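Long-range contacts in endoglucanase (Ruminococcus champanellensis, PDB 6WQV), which probably hydrolyses internal beta-1,4 linkages of cellulose and related plant polysaccharides as a broad-specificity endoglucanase of glycoside hydrolase family 5: residues 34-39 and 77-82; 44-49 and 93-98; 54-59 and 322-327; 62-67 and 108-113; 299-304 and 345-350. One frame throughout, in Å; residues are numbered along the deposited sequence.

All five contacts belong to one (beta/alpha)8 barrel. Interactions 1 and 2, with centres about 10 Å apart, form a continuous patch: Trp80 packs on Trp96 and Thr37 on Pro44. Interaction 3 touches the bound glycan itself through Asn323, while the side chain of Asp34 in interaction 1 comes to about 5 Å from a glucose unit. From interaction 3 the packing spreads three ways, through Met57 against Ala47 of interaction 2, through Met62 of interaction 4 against Pro56 and Met57, and through Tyr345 of interaction 5 against Phe326. Interactions 2 and 5 lie farthest apart, about 36 Å between centres; in both, helices pack outside the sugar site.

Interaction 1. Residues 34-39 and 77-82; sequences DATTTS and PVSWID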
# COMPACT_ATOMS: atom_id res chain seq x y z
N ASP A 34 9.90 -0.75 4.32
CA ASP A 34 8.94 -0.64 5.41
C ASP A 34 9.42 -1.27 6.71
O ASP A 34 8.77 -1.07 7.75
CB ASP A 34 7.58 -1.26 5.02
CG ASP A 34 7.70 -2.63 4.32
OD1 ASP A 34 8.52 -2.78 3.40
OD2 ASP A 34 6.92 -3.54 4.68
N ALA A 35 10.52 -2.01 6.71
CA ALA A 35 11.00 -2.63 7.94
C ALA A 35 11.39 -1.58 8.95
O ALA A 35 12.05 -0.58 8.62
CB ALA A 35 12.18 -3.55 7.63
N THR A 36 10.98 -1.78 10.20
CA THR A 36 11.33 -0.90 11.30
C THR A 36 12.26 -1.61 12.29
O THR A 36 12.26 -2.84 12.39
CB THR A 36 10.08 -0.41 12.05
OG1 THR A 36 9.34 -1.52 12.55
CG2 THR A 36 9.20 0.43 11.15
N THR A 37 13.05 -0.81 13.01
CA THR A 37 13.98 -1.28 14.03
C THR A 37 13.82 -0.45 15.30
O THR A 37 14.70 -0.47 16.17
CB THR A 37 15.42 -1.18 13.54
OG1 THR A 37 15.75 0.19 13.31
CG2 THR A 37 15.58 -1.95 12.24
N THR A 38 12.70 0.26 15.42
CA THR A 38 12.55 1.32 16.41
C THR A 38 12.81 0.84 17.83
O THR A 38 13.34 1.61 18.65
CB THR A 38 11.14 1.89 16.29
OG1 THR A 38 10.77 2.00 14.91
CG2 THR A 38 11.05 3.24 16.97
N SER A 39 12.45 -0.39 18.14
CA SER A 39 12.48 -0.86 19.52
C SER A 39 13.85 -1.37 19.96
O SER A 39 13.99 -1.75 21.12
CB SER A 39 11.46 -1.98 19.70
OG SER A 39 11.83 -3.11 18.93
N PRO A 77 6.23 0.22 -0.21
CA PRO A 77 5.95 0.69 1.16
C PRO A 77 7.24 1.16 1.81
O PRO A 77 8.26 0.47 1.76
CB PRO A 77 5.38 -0.55 1.86
CG PRO A 77 5.99 -1.71 1.13
CD PRO A 77 6.14 -1.25 -0.31
N VAL A 78 7.19 2.33 2.43
CA VAL A 78 8.36 2.91 3.06
C VAL A 78 8.01 3.36 4.47
O VAL A 78 7.08 4.15 4.66
CB VAL A 78 8.93 4.10 2.27
CG1 VAL A 78 10.14 4.68 3.00
CG2 VAL A 78 9.27 3.70 0.85
N SER A 79 8.75 2.88 5.45
CA SER A 79 8.66 3.38 6.81
C SER A 79 9.75 4.42 7.00
O SER A 79 10.94 4.13 6.81
CB SER A 79 8.77 2.25 7.83
OG SER A 79 7.64 1.40 7.71
N TRP A 80 9.34 5.64 7.32
CA TRP A 80 10.25 6.77 7.46
C TRP A 80 10.65 7.05 8.90
O TRP A 80 11.63 7.76 9.13
CB TRP A 80 9.59 8.02 6.85
CG TRP A 80 9.17 7.83 5.41
CD1 TRP A 80 8.01 7.27 4.96
CD2 TRP A 80 9.92 8.20 4.24
NE1 TRP A 80 7.98 7.28 3.59
CE2 TRP A 80 9.14 7.84 3.12
CE3 TRP A 80 11.17 8.80 4.03
CZ2 TRP A 80 9.57 8.05 1.81
CZ3 TRP A 80 11.59 9.02 2.73
CH2 TRP A 80 10.79 8.66 1.63
N ILE A 81 9.95 6.46 9.87
CA ILE A 81 10.11 6.83 11.27
C ILE A 81 11.57 6.71 11.73
O ILE A 81 12.08 7.60 12.42
CB ILE A 81 9.15 6.02 12.16
CG1 ILE A 81 9.27 6.43 13.62
CG2 ILE A 81 9.41 4.52 12.02
CD1 ILE A 81 8.27 5.74 14.53
N ASP A 82 12.24 5.62 11.39
CA ASP A 82 13.61 5.44 11.89
C ASP A 82 14.63 6.27 11.13
O ASP A 82 15.83 6.18 11.42
CB ASP A 82 14.02 3.97 11.84
CG ASP A 82 13.10 3.08 12.63
OD1 ASP A 82 12.69 3.45 13.75
OD2 ASP A 82 12.77 1.99 12.11
O HOH W 1 12.73 1.77 7.27
O HOH W 2 14.25 0.74 10.04
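Ser79 OG is the best-held polar atom of this contact, gripped by two bonds: it donates to Asp34 O at 2.7 Å, coming in above the carbonyl plane, and accepts from His120 N. Its place beside the backbone N (chi1 -66°) puts it there. Farther along, Asp82 OD2 takes the backbone Thr37 N at 3.0 Å, met from above the carboxylate plane along a nearly straight bond (167°). The other oxygen, Asp82 OD1, takes the hydroxyl Thr38 OG1 at 2.7 Å on its syn lone pair, so the carboxylate straddles two successive residues and its rotation is fixed. A water lies within hydrogen-bonding distance of both Asp82 OD2 and Ala35 O, though its protons may go elsewhere, and a second water sits between Ala35 O and Ser79 O. The two segments are the loops that follow the neighbouring strands 26-29 and 73-76 of the (beta/alpha)8 barrel, on the side where the sugar binds; their end-to-end directions differ by 20°. The Asp34 carboxylate is held within its own loop, OD1 and OD2 taking the backbone N-H groups of Thr32 and Asn31. Alongside it lies the Pro77 ring, with CG 3.6 Å from Asp34 OD1. Between the polar clusters, Thr36 CG2 rests on Ser79 CB at 3.8 Å.

Interaction 2. Residues 44-49 and 93-98; sequences PTPAQS and DEAWMN
The first turns of two helices, 46-50 and 94-108, meet where Pro46 CA comes within 5.5 Å of Trp96 CA. Each helix start is capped in its own segment. Thr45 and Gln48 form a capping box, Gln48 N giving to Thr45 OG1 while Thr45 N gives to Gln48 OE1, 2.9 Å away. Asp93 is the N-cap of the other helix and accepts a weak bond from Trp96 N. Helix 94-108 is one of those wrapped around the (beta/alpha)8 barrel, and its Trp96 reaches across with CG anti to the backbone N (chi1 -178°). The six-membered part of the indole does the touching: CE3 lies 3.8 Å from Pro46 CB, with Pro46 CA at the ring edge, and CZ3 is 3.9 Å from Ser49 CB. The ring also stacks on His83 and meets Trp80 at about a right angle. An alanine in place of Trp96 would remove the indole and would probably loosen Pro46 and Ser49 as well as the two aromatic partners. Beside it, Pro46 CG touches Ala95 CB at 3.9 Å. At the helix starts a single water donates to both Pro44 O, at 2.9 Å, and Asp93 OD2, at 3.1 Å.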
# COMPACT_ATOMS: atom_id res chain seq x y z
N PRO A 44 19.16 3.35 12.44
CA PRO A 44 19.68 2.40 11.45
C PRO A 44 20.18 3.10 10.20
O PRO A 44 19.65 4.13 9.79
CB PRO A 44 18.47 1.52 11.13
CG PRO A 44 17.28 2.44 11.34
CD PRO A 44 17.69 3.29 12.54
N THR A 45 21.21 2.52 9.60
CA THR A 45 21.60 2.91 8.26
C THR A 45 20.55 2.41 7.28
O THR A 45 19.74 1.54 7.60
CB THR A 45 22.95 2.29 7.90
OG1 THR A 45 22.79 0.87 7.78
CG2 THR A 45 24.01 2.60 8.94
N PRO A 46 20.53 2.96 6.06
CA PRO A 46 19.60 2.43 5.05
C PRO A 46 19.73 0.93 4.85
O PRO A 46 18.71 0.23 4.74
CB PRO A 46 19.96 3.23 3.79
CG PRO A 46 20.48 4.55 4.34
CD PRO A 46 21.22 4.18 5.62
N ALA A 47 20.96 0.40 4.85
CA ALA A 47 21.13 -1.03 4.64
C ALA A 47 20.62 -1.83 5.83
O ALA A 47 20.00 -2.89 5.66
CB ALA A 47 22.60 -1.35 4.36
N GLN A 48 20.84 -1.33 7.05
CA GLN A 48 20.35 -2.03 8.23
C GLN A 48 18.83 -2.13 8.22
O GLN A 48 18.26 -3.14 8.63
CB GLN A 48 20.84 -1.34 9.50
CG GLN A 48 22.31 -1.59 9.78
CD GLN A 48 22.88 -0.72 10.88
OE1 GLN A 48 22.38 0.38 11.15
NE2 GLN A 48 23.94 -1.19 11.51
N SER A 49 18.15 -1.06 7.78
CA SER A 49 16.70 -1.10 7.70
C SER A 49 16.22 -2.05 6.61
O SER A 49 15.37 -2.91 6.84
CB SER A 49 16.16 0.31 7.41
OG SER A 49 16.38 1.20 8.48
N ASP A 93 16.58 11.66 6.79
CA ASP A 93 17.97 11.35 6.48
C ASP A 93 18.20 11.31 4.97
O ASP A 93 17.51 10.60 4.24
CB ASP A 93 18.28 9.98 7.11
CG ASP A 93 19.72 9.55 6.94
OD1 ASP A 93 20.62 10.31 7.34
OD2 ASP A 93 19.93 8.43 6.43
N GLU A 94 19.19 12.09 4.52
CA GLU A 94 19.46 12.18 3.09
C GLU A 94 19.80 10.82 2.48
O GLU A 94 19.36 10.51 1.37
CB GLU A 94 20.60 13.17 2.84
CG GLU A 94 20.89 13.44 1.39
CD GLU A 94 19.81 14.26 0.71
OE1 GLU A 94 18.82 14.63 1.39
OE2 GLU A 94 19.97 14.54 -0.49
N ALA A 95 20.62 10.02 3.17
CA ALA A 95 21.00 8.72 2.62
C ALA A 95 19.77 7.83 2.43
O ALA A 95 19.70 7.05 1.47
CB ALA A 95 22.01 8.03 3.54
N TRP A 96 18.80 7.94 3.33
CA TRP A 96 17.57 7.16 3.18
C TRP A 96 16.76 7.65 2.00
O TRP A 96 16.28 6.85 1.20
CB TRP A 96 16.75 7.27 4.45
CG TRP A 96 15.48 6.48 4.43
CD1 TRP A 96 14.20 6.96 4.45
CD2 TRP A 96 15.37 5.05 4.40
NE1 TRP A 96 13.31 5.92 4.44
CE2 TRP A 96 14.01 4.74 4.41
CE3 TRP A 96 16.30 4.01 4.38
CZ2 TRP A 96 13.54 3.43 4.39
CZ3 TRP A 96 15.85 2.72 4.36
CH2 TRP A 96 14.48 2.43 4.37
N MET A 97 16.57 8.97 1.90
CA MET A 97 15.82 9.50 0.77
C MET A 97 16.46 9.08 -0.55
O MET A 97 15.75 8.74 -1.50
CB MET A 97 15.72 11.02 0.88
CG MET A 97 14.81 11.65 -0.16
SD MET A 97 13.05 11.28 0.07
CE MET A 97 12.54 12.53 1.25
N ASN A 98 17.80 9.07 -0.60
CA ASN A 98 18.49 8.66 -1.82
C ASN A 98 18.21 7.20 -2.16
O ASN A 98 17.98 6.86 -3.32
CB ASN A 98 20.01 8.86 -1.68
CG ASN A 98 20.42 10.32 -1.69
OD1 ASN A 98 19.64 11.20 -2.04
ND2 ASN A 98 21.66 10.58 -1.30
O HOH W 3 18.89 5.80 7.59

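Interaction 3. Residues 54-59 and 322-327; sequences GCPMTT and DNNAFD. With BGC (beta-D-glucopyranose), chain E; EDO (1,2-ethanediol), chain I.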
# COMPACT_ATOMS: atom_id res chain seq x y z
N GLY A 54 14.42 -9.98 6.71
CA GLY A 54 14.52 -11.17 5.88
C GLY A 54 14.56 -10.93 4.39
O GLY A 54 14.35 -11.88 3.63
N CYS A 55 14.81 -9.71 3.96
CA CYS A 55 14.93 -9.44 2.54
C CYS A 55 16.34 -9.00 2.20
O CYS A 55 17.00 -8.35 3.02
CB CYS A 55 13.93 -8.35 2.14
SG CYS A 55 12.21 -8.91 2.29
N PRO A 56 16.84 -9.38 1.03
CA PRO A 56 18.13 -8.87 0.57
C PRO A 56 17.99 -7.44 0.08
O PRO A 56 16.88 -6.92 -0.09
CB PRO A 56 18.48 -9.82 -0.58
CG PRO A 56 17.14 -10.19 -1.14
CD PRO A 56 16.21 -10.27 0.04
N MET A 57 19.13 -6.81 -0.17
CA MET A 57 19.10 -5.51 -0.83
C MET A 57 18.37 -5.62 -2.17
O MET A 57 18.66 -6.51 -2.97
CB MET A 57 20.52 -4.99 -1.02
CG MET A 57 21.23 -4.60 0.27
SD MET A 57 20.46 -3.19 1.10
CE MET A 57 20.61 -1.98 -0.21
N THR A 58 17.42 -4.73 -2.40
CA THR A 58 16.64 -4.79 -3.63
C THR A 58 17.51 -4.42 -4.81
O THR A 58 18.37 -3.54 -4.72
CB THR A 58 15.45 -3.82 -3.55
OG1 THR A 58 14.74 -4.03 -2.32
CG2 THR A 58 14.49 -4.00 -4.74
N THR A 59 17.31 -5.11 -5.93
CA THR A 59 18.04 -4.82 -7.16
C THR A 59 17.06 -4.57 -8.30
O THR A 59 15.90 -5.00 -8.27
CB THR A 59 18.94 -5.98 -7.56
OG1 THR A 59 18.11 -7.11 -7.88
CG2 THR A 59 19.90 -6.32 -6.45
N ASP A 322 3.96 -9.09 -1.17
CA ASP A 322 5.06 -10.06 -1.26
C ASP A 322 6.13 -9.70 -0.24
O ASP A 322 6.92 -8.77 -0.45
CB ASP A 322 5.64 -10.11 -2.68
CG ASP A 322 6.51 -11.32 -2.90
OD1 ASP A 322 7.09 -11.82 -1.92
OD2 ASP A 322 6.63 -11.76 -4.07
N ASN A 323 6.19 -10.46 0.86
CA ASN A 323 7.19 -10.22 1.88
C ASN A 323 8.37 -11.19 1.81
O ASN A 323 9.14 -11.27 2.77
CB ASN A 323 6.57 -10.24 3.29
CG ASN A 323 6.06 -11.60 3.69
OD1 ASN A 323 6.09 -12.56 2.91
ND2 ASN A 323 5.60 -11.71 4.93
N ASN A 324 8.52 -11.92 0.70
CA ASN A 324 9.70 -12.74 0.46
C ASN A 324 9.88 -13.84 1.51
O ASN A 324 10.99 -14.30 1.75
CB ASN A 324 10.96 -11.87 0.37
CG ASN A 324 12.15 -12.60 -0.22
OD1 ASN A 324 12.02 -13.30 -1.22
ND2 ASN A 324 13.31 -12.44 0.41
N ALA A 325 8.78 -14.29 2.13
CA ALA A 325 8.82 -15.30 3.18
C ALA A 325 7.99 -16.51 2.75
O ALA A 325 6.83 -16.36 2.37
CB ALA A 325 8.29 -14.72 4.50
N PHE A 326 8.59 -17.70 2.82
CA PHE A 326 8.01 -18.92 2.26
C PHE A 326 7.69 -19.96 3.32
O PHE A 326 6.55 -20.43 3.38
CB PHE A 326 8.93 -19.47 1.14
CG PHE A 326 9.13 -18.46 0.06
CD1 PHE A 326 8.20 -18.31 -0.94
CD2 PHE A 326 10.20 -17.58 0.11
CE1 PHE A 326 8.33 -17.33 -1.90
CE2 PHE A 326 10.34 -16.59 -0.84
CZ PHE A 326 9.40 -16.46 -1.84
N ASP A 327 8.65 -20.34 4.15
CA ASP A 327 8.46 -21.41 5.11
C ASP A 327 8.93 -21.00 6.50
O ASP A 327 9.40 -21.83 7.28
CB ASP A 327 9.16 -22.69 4.63
CG ASP A 327 8.64 -23.15 3.27
OD1 ASP A 327 7.44 -23.51 3.17
OD2 ASP A 327 9.42 -23.14 2.30
C2 BGC E . 4.08 -8.73 7.11
C3 BGC E . 4.72 -9.32 8.32
C4 BGC E . 5.32 -8.28 9.22
C5 BGC E . 4.29 -7.23 9.60
C6 BGC E . 4.82 -6.06 10.37
C1 BGC E . 3.04 -7.68 7.48
O2 BGC E . 3.44 -9.76 6.31
O3 BGC E . 5.77 -10.26 7.88
O4 BGC E . 5.73 -8.90 10.50
O5 BGC E . 3.69 -6.66 8.36
O6 BGC E . 3.73 -5.25 10.83
C1 EDO I . 12.53 -18.51 3.74
O1 EDO I . 11.35 -17.74 3.55
C2 EDO I . 12.19 -19.99 3.63
O2 EDO I . 11.24 -20.31 4.65
O HOH W 4 12.64 -14.19 4.31
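Two irregular loops approach with Cys55 CA and Asn324 CA 6.5 Å apart, the second turning sharply where Asn324 takes a positive phi of 62°. Two successive Asx turns shape that bend: Asp322 OD1 accepts from Asn324 N at 3.0 Å, and Asn323 OD1 from Ala325 N. Across the gap Asn324 extends its amide tip to tip toward Pro56; its ND2 gives a weak bond to Gly54 O at 3.4 Å, while its OD1 is held by Arg338 N. Cys55 SG packs alongside, 3.7 Å from Asn324 CB. A water ties Gly54 O to Asn324 O as well. The amide of Asn323 serves the sugar instead, with CG in the crowded position between backbone N and carbonyl (chi1 67°). Its ND2 donates to O3 of a bound glucose at 3.3 Å, more weakly to O2, and also to Glu331 O; its OD1 has a second donor in Phe333 N. Replacing Asn323 with an alanine would remove both sugar bonds and would probably also slacken the loop carrying Glu331 and Phe333. The segment follows strand 318-322, so Asn323 sits at the sugar-binding mouth of the (beta/alpha)8 barrel, in the pocket occupied by the glycan.

Interaction 4. Residues 62-67 and 108-113; sequences MIDKVK and IDNDMY
Asn110, Lys67 and Met112 carry this contact, in which helix 60-68 of the (beta/alpha)8 barrel packs on the turn leading from helix 94-108 into strand 113-117. The type I beta turn from Ile108 to Asp111 presents Asn110 to the helix. Its ND2 donates to Asp64 OD1 at 2.8 Å, nearly along the C-O axis of the carboxylate, with the oxygen in the amide plane; the two flat groups are 78° apart. Asp64 OD1 also pairs with Lys60 NZ in a salt bridge, which probably offsets the nearness of the amide oxygen. Lys67 stretches out fully extended, CG anti to the backbone N (chi1 -178°), and its NZ reaches Asn110 O, 2.8 Å away, from above the carbonyl plane. Met112, its chain bent at chi3, adds the apolar part. Met112 SD lies 4.0 Å from Ile63 CG2, and Met112 CE presses on Lys67 CB at 3.7 Å.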
# COMPACT_ATOMS: atom_id res chain seq x y z
N MET A 62 15.46 -7.72 -9.68
CA MET A 62 14.26 -8.24 -9.03
C MET A 62 13.01 -7.60 -9.61
O MET A 62 12.02 -8.29 -9.88
CB MET A 62 14.33 -7.99 -7.53
CG MET A 62 15.40 -8.77 -6.82
SD MET A 62 15.63 -8.14 -5.15
CE MET A 62 17.15 -8.97 -4.70
N ILE A 63 13.05 -6.28 -9.82
CA ILE A 63 11.90 -5.57 -10.38
C ILE A 63 11.69 -5.96 -11.84
O ILE A 63 10.55 -6.09 -12.30
CB ILE A 63 12.07 -4.05 -10.19
CG1 ILE A 63 12.27 -3.69 -8.72
CG2 ILE A 63 10.86 -3.31 -10.74
CD1 ILE A 63 11.22 -4.23 -7.81
N ASP A 64 12.79 -6.16 -12.59
CA ASP A 64 12.66 -6.69 -13.95
C ASP A 64 11.88 -8.01 -13.95
O ASP A 64 11.08 -8.27 -14.85
CB ASP A 64 14.04 -6.97 -14.57
CG ASP A 64 14.85 -5.72 -14.88
OD1 ASP A 64 14.34 -4.59 -14.77
OD2 ASP A 64 16.03 -5.89 -15.27
N LYS A 65 12.18 -8.88 -12.98
CA LYS A 65 11.50 -10.17 -12.89
C LYS A 65 10.02 -10.02 -12.55
O LYS A 65 9.17 -10.73 -13.10
CB LYS A 65 12.21 -11.05 -11.86
CG LYS A 65 11.65 -12.45 -11.71
CD LYS A 65 11.87 -13.28 -12.95
CE LYS A 65 11.50 -14.73 -12.67
NZ LYS A 65 11.80 -15.60 -13.82
N VAL A 66 9.70 -9.10 -11.64
CA VAL A 66 8.31 -8.79 -11.33
C VAL A 66 7.55 -8.39 -12.60
O VAL A 66 6.45 -8.88 -12.87
CB VAL A 66 8.26 -7.71 -10.24
CG1 VAL A 66 6.86 -7.17 -10.06
CG2 VAL A 66 8.80 -8.29 -8.92
N LYS A 67 8.15 -7.51 -13.41
CA LYS A 67 7.50 -7.11 -14.66
C LYS A 67 7.35 -8.29 -15.62
O LYS A 67 6.28 -8.49 -16.21
CB LYS A 67 8.28 -5.96 -15.31
CG LYS A 67 7.66 -5.44 -16.61
CD LYS A 67 8.48 -4.30 -17.21
CE LYS A 67 7.93 -3.92 -18.59
NZ LYS A 67 8.59 -2.73 -19.19
N ILE A 108 10.08 2.94 -11.94
CA ILE A 108 9.74 3.96 -12.92
C ILE A 108 10.49 3.73 -14.22
O ILE A 108 9.93 3.87 -15.32
CB ILE A 108 9.98 5.36 -12.34
CG1 ILE A 108 8.97 5.64 -11.23
CG2 ILE A 108 9.94 6.43 -13.44
CD1 ILE A 108 7.53 5.82 -11.72
N ASP A 109 11.78 3.38 -14.13
CA ASP A 109 12.59 3.19 -15.33
C ASP A 109 12.25 1.91 -16.07
O ASP A 109 12.77 1.70 -17.17
CB ASP A 109 14.06 3.17 -14.96
CG ASP A 109 14.54 4.49 -14.41
OD1 ASP A 109 13.88 5.53 -14.67
OD2 ASP A 109 15.58 4.50 -13.73
N ASN A 110 11.43 1.05 -15.49
CA ASN A 110 10.87 -0.10 -16.17
C ASN A 110 9.52 0.20 -16.81
O ASN A 110 8.82 -0.72 -17.22
CB ASN A 110 10.72 -1.26 -15.19
CG ASN A 110 11.84 -2.26 -15.30
OD1 ASN A 110 12.23 -2.64 -16.39
ND2 ASN A 110 12.37 -2.68 -14.16
N ASP A 111 9.14 1.48 -16.90
CA ASP A 111 7.89 1.87 -17.54
C ASP A 111 6.70 1.26 -16.81
O ASP A 111 5.71 0.84 -17.41
CB ASP A 111 7.92 1.45 -19.01
CG ASP A 111 6.92 2.19 -19.88
OD1 ASP A 111 6.37 3.24 -19.47
OD2 ASP A 111 6.70 1.69 -21.00
N MET A 112 6.83 1.19 -15.48
CA MET A 112 5.79 0.67 -14.61
C MET A 112 5.18 1.80 -13.79
O MET A 112 5.77 2.87 -13.63
CB MET A 112 6.37 -0.37 -13.64
CG MET A 112 6.93 -1.60 -14.33
SD MET A 112 7.87 -2.73 -13.28
CE MET A 112 6.61 -3.85 -12.71
N TYR A 113 3.99 1.53 -13.27
CA TYR A 113 3.39 2.40 -12.26
C TYR A 113 4.00 2.09 -10.90
O TYR A 113 4.37 0.95 -10.60
CB TYR A 113 1.87 2.22 -12.22
CG TYR A 113 1.26 2.82 -13.46
CD1 TYR A 113 1.12 2.08 -14.62
CD2 TYR A 113 0.87 4.15 -13.47
CE1 TYR A 113 0.59 2.64 -15.76
CE2 TYR A 113 0.34 4.73 -14.61
CZ TYR A 113 0.20 3.97 -15.75
OH TYR A 113 -0.34 4.54 -16.88

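Interaction 5. Residues 299-304 and 345-350; sequences GRVLWG and YPELLE
A cation-pi contact joins Arg300 and Tyr345. The guanidinium stands almost upright on the ring, the planes 80° apart, so NH2 points end-on at its centre from 3.2 Å above the ring plane. The Arg300 chain, bent at chi3, holds CZ 4.5 Å from the Tyr345 centroid, and NH1 is occupied by Ala291 O. The remaining contacts are van der Waals packing of methyl groups. Leu348, with CG anti to the backbone N (chi1 174°), splits its methyls: CD2 lies over the face of the Arg300 guanidinium and CD1 abuts Arg300 O at 3.5 Å. Val301 CG2 rests on Glu347 CB, 3.8 Å away. Gly304 faces Leu348 CD1, so a beta carbon there would crowd that methyl. As for the backbones, the short helix axes run nearly parallel, 12° apart, at 8.7 Å. Helices 297-313 and 346-353 thus pack side by side on the outside of the strand barrel, Trp303 and Leu348 both resting on Trp320 of strand 318-322.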
# COMPACT_ATOMS: atom_id res chain seq x y z
N GLY A 299 -5.83 -25.06 -3.00
CA GLY A 299 -6.74 -24.07 -2.44
C GLY A 299 -6.34 -22.64 -2.77
O GLY A 299 -7.19 -21.81 -3.08
N ARG A 300 -5.05 -22.34 -2.70
CA ARG A 300 -4.63 -20.98 -3.04
C ARG A 300 -4.82 -20.69 -4.52
O ARG A 300 -5.13 -19.54 -4.88
CB ARG A 300 -3.18 -20.73 -2.61
CG ARG A 300 -2.99 -20.69 -1.10
CD ARG A 300 -1.84 -19.77 -0.70
NE ARG A 300 -0.55 -20.33 -1.10
CZ ARG A 300 0.58 -19.64 -1.14
NH1 ARG A 300 0.61 -18.36 -0.81
NH2 ARG A 300 1.69 -20.25 -1.53
N VAL A 301 -4.64 -21.69 -5.39
CA VAL A 301 -4.88 -21.49 -6.82
C VAL A 301 -6.35 -21.19 -7.07
O VAL A 301 -6.69 -20.27 -7.83
CB VAL A 301 -4.39 -22.71 -7.62
CG1 VAL A 301 -4.92 -22.68 -9.06
CG2 VAL A 301 -2.87 -22.77 -7.63
N LEU A 302 -7.25 -21.95 -6.45
CA LEU A 302 -8.68 -21.70 -6.63
C LEU A 302 -9.06 -20.34 -6.08
O LEU A 302 -9.80 -19.58 -6.72
CB LEU A 302 -9.47 -22.81 -5.94
CG LEU A 302 -10.99 -22.74 -6.03
CD1 LEU A 302 -11.42 -22.90 -7.48
CD2 LEU A 302 -11.64 -23.80 -5.16
N TRP A 303 -8.58 -20.02 -4.87
CA TRP A 303 -8.81 -18.71 -4.29
C TRP A 303 -8.28 -17.60 -5.19
O TRP A 303 -8.98 -16.62 -5.46
CB TRP A 303 -8.15 -18.66 -2.90
CG TRP A 303 -8.02 -17.29 -2.33
CD1 TRP A 303 -8.94 -16.62 -1.58
CD2 TRP A 303 -6.90 -16.41 -2.47
NE1 TRP A 303 -8.46 -15.37 -1.24
CE2 TRP A 303 -7.20 -15.22 -1.78
CE3 TRP A 303 -5.66 -16.52 -3.11
CZ2 TRP A 303 -6.32 -14.15 -1.71
CZ3 TRP A 303 -4.78 -15.45 -3.05
CH2 TRP A 303 -5.12 -14.28 -2.36
N GLY A 304 -7.05 -17.76 -5.69
CA GLY A 304 -6.43 -16.69 -6.45
C GLY A 304 -7.10 -16.44 -7.79
O GLY A 304 -7.27 -15.28 -8.20
N TYR A 345 5.77 -20.18 -6.44
CA TYR A 345 4.44 -20.77 -6.59
C TYR A 345 3.93 -20.48 -7.99
O TYR A 345 3.02 -19.66 -8.19
CB TYR A 345 3.51 -20.24 -5.50
CG TYR A 345 4.10 -20.39 -4.11
CD1 TYR A 345 4.26 -21.64 -3.54
CD2 TYR A 345 4.47 -19.28 -3.37
CE1 TYR A 345 4.79 -21.79 -2.26
CE2 TYR A 345 5.00 -19.41 -2.09
CZ TYR A 345 5.16 -20.66 -1.55
OH TYR A 345 5.69 -20.80 -0.28
N PRO A 346 4.50 -21.13 -9.00
CA PRO A 346 4.12 -20.81 -10.39
C PRO A 346 2.65 -21.02 -10.71
O PRO A 346 2.09 -20.27 -11.52
CB PRO A 346 5.04 -21.71 -11.23
CG PRO A 346 5.47 -22.82 -10.27
CD PRO A 346 5.57 -22.14 -8.93
N GLU A 347 2.00 -22.04 -10.12
CA GLU A 347 0.59 -22.27 -10.41
C GLU A 347 -0.27 -21.14 -9.86
O GLU A 347 -1.30 -20.79 -10.46
CB GLU A 347 0.15 -23.61 -9.82
CG GLU A 347 0.76 -24.83 -10.48
CD GLU A 347 0.10 -26.12 -10.03
OE1 GLU A 347 -1.02 -26.05 -9.46
OE2 GLU A 347 0.69 -27.20 -10.24
N LEU A 348 0.13 -20.58 -8.73
CA LEU A 348 -0.60 -19.45 -8.16
C LEU A 348 -0.40 -18.19 -8.98
O LEU A 348 -1.36 -17.46 -9.25
CB LEU A 348 -0.15 -19.25 -6.72
CG LEU A 348 -0.69 -18.02 -5.98
CD1 LEU A 348 -2.20 -18.02 -5.93
CD2 LEU A 348 -0.10 -17.98 -4.57
N LEU A 349 0.85 -17.92 -9.40
CA LEU A 349 1.10 -16.80 -10.31
C LEU A 349 0.24 -16.92 -11.56
O LEU A 349 -0.44 -15.97 -11.96
CB LEU A 349 2.58 -16.73 -10.67
CG LEU A 349 3.01 -15.56 -11.56
CD1 LEU A 349 2.88 -14.25 -10.79
CD2 LEU A 349 4.43 -15.74 -12.08
N GLU A 350 0.23 -18.10 -12.19
CA GLU A 350 -0.57 -18.31 -13.39
C GLU A 350 -2.05 -18.05 -13.12
O GLU A 350 -2.76 -17.48 -13.96
CB GLU A 350 -0.35 -19.73 -13.89
CG GLU A 350 -1.19 -20.18 -15.06
CD GLU A 350 -0.97 -21.65 -15.42
OE1 GLU A 350 -1.20 -22.54 -14.57
OE2 GLU A 350 -0.54 -21.92 -16.56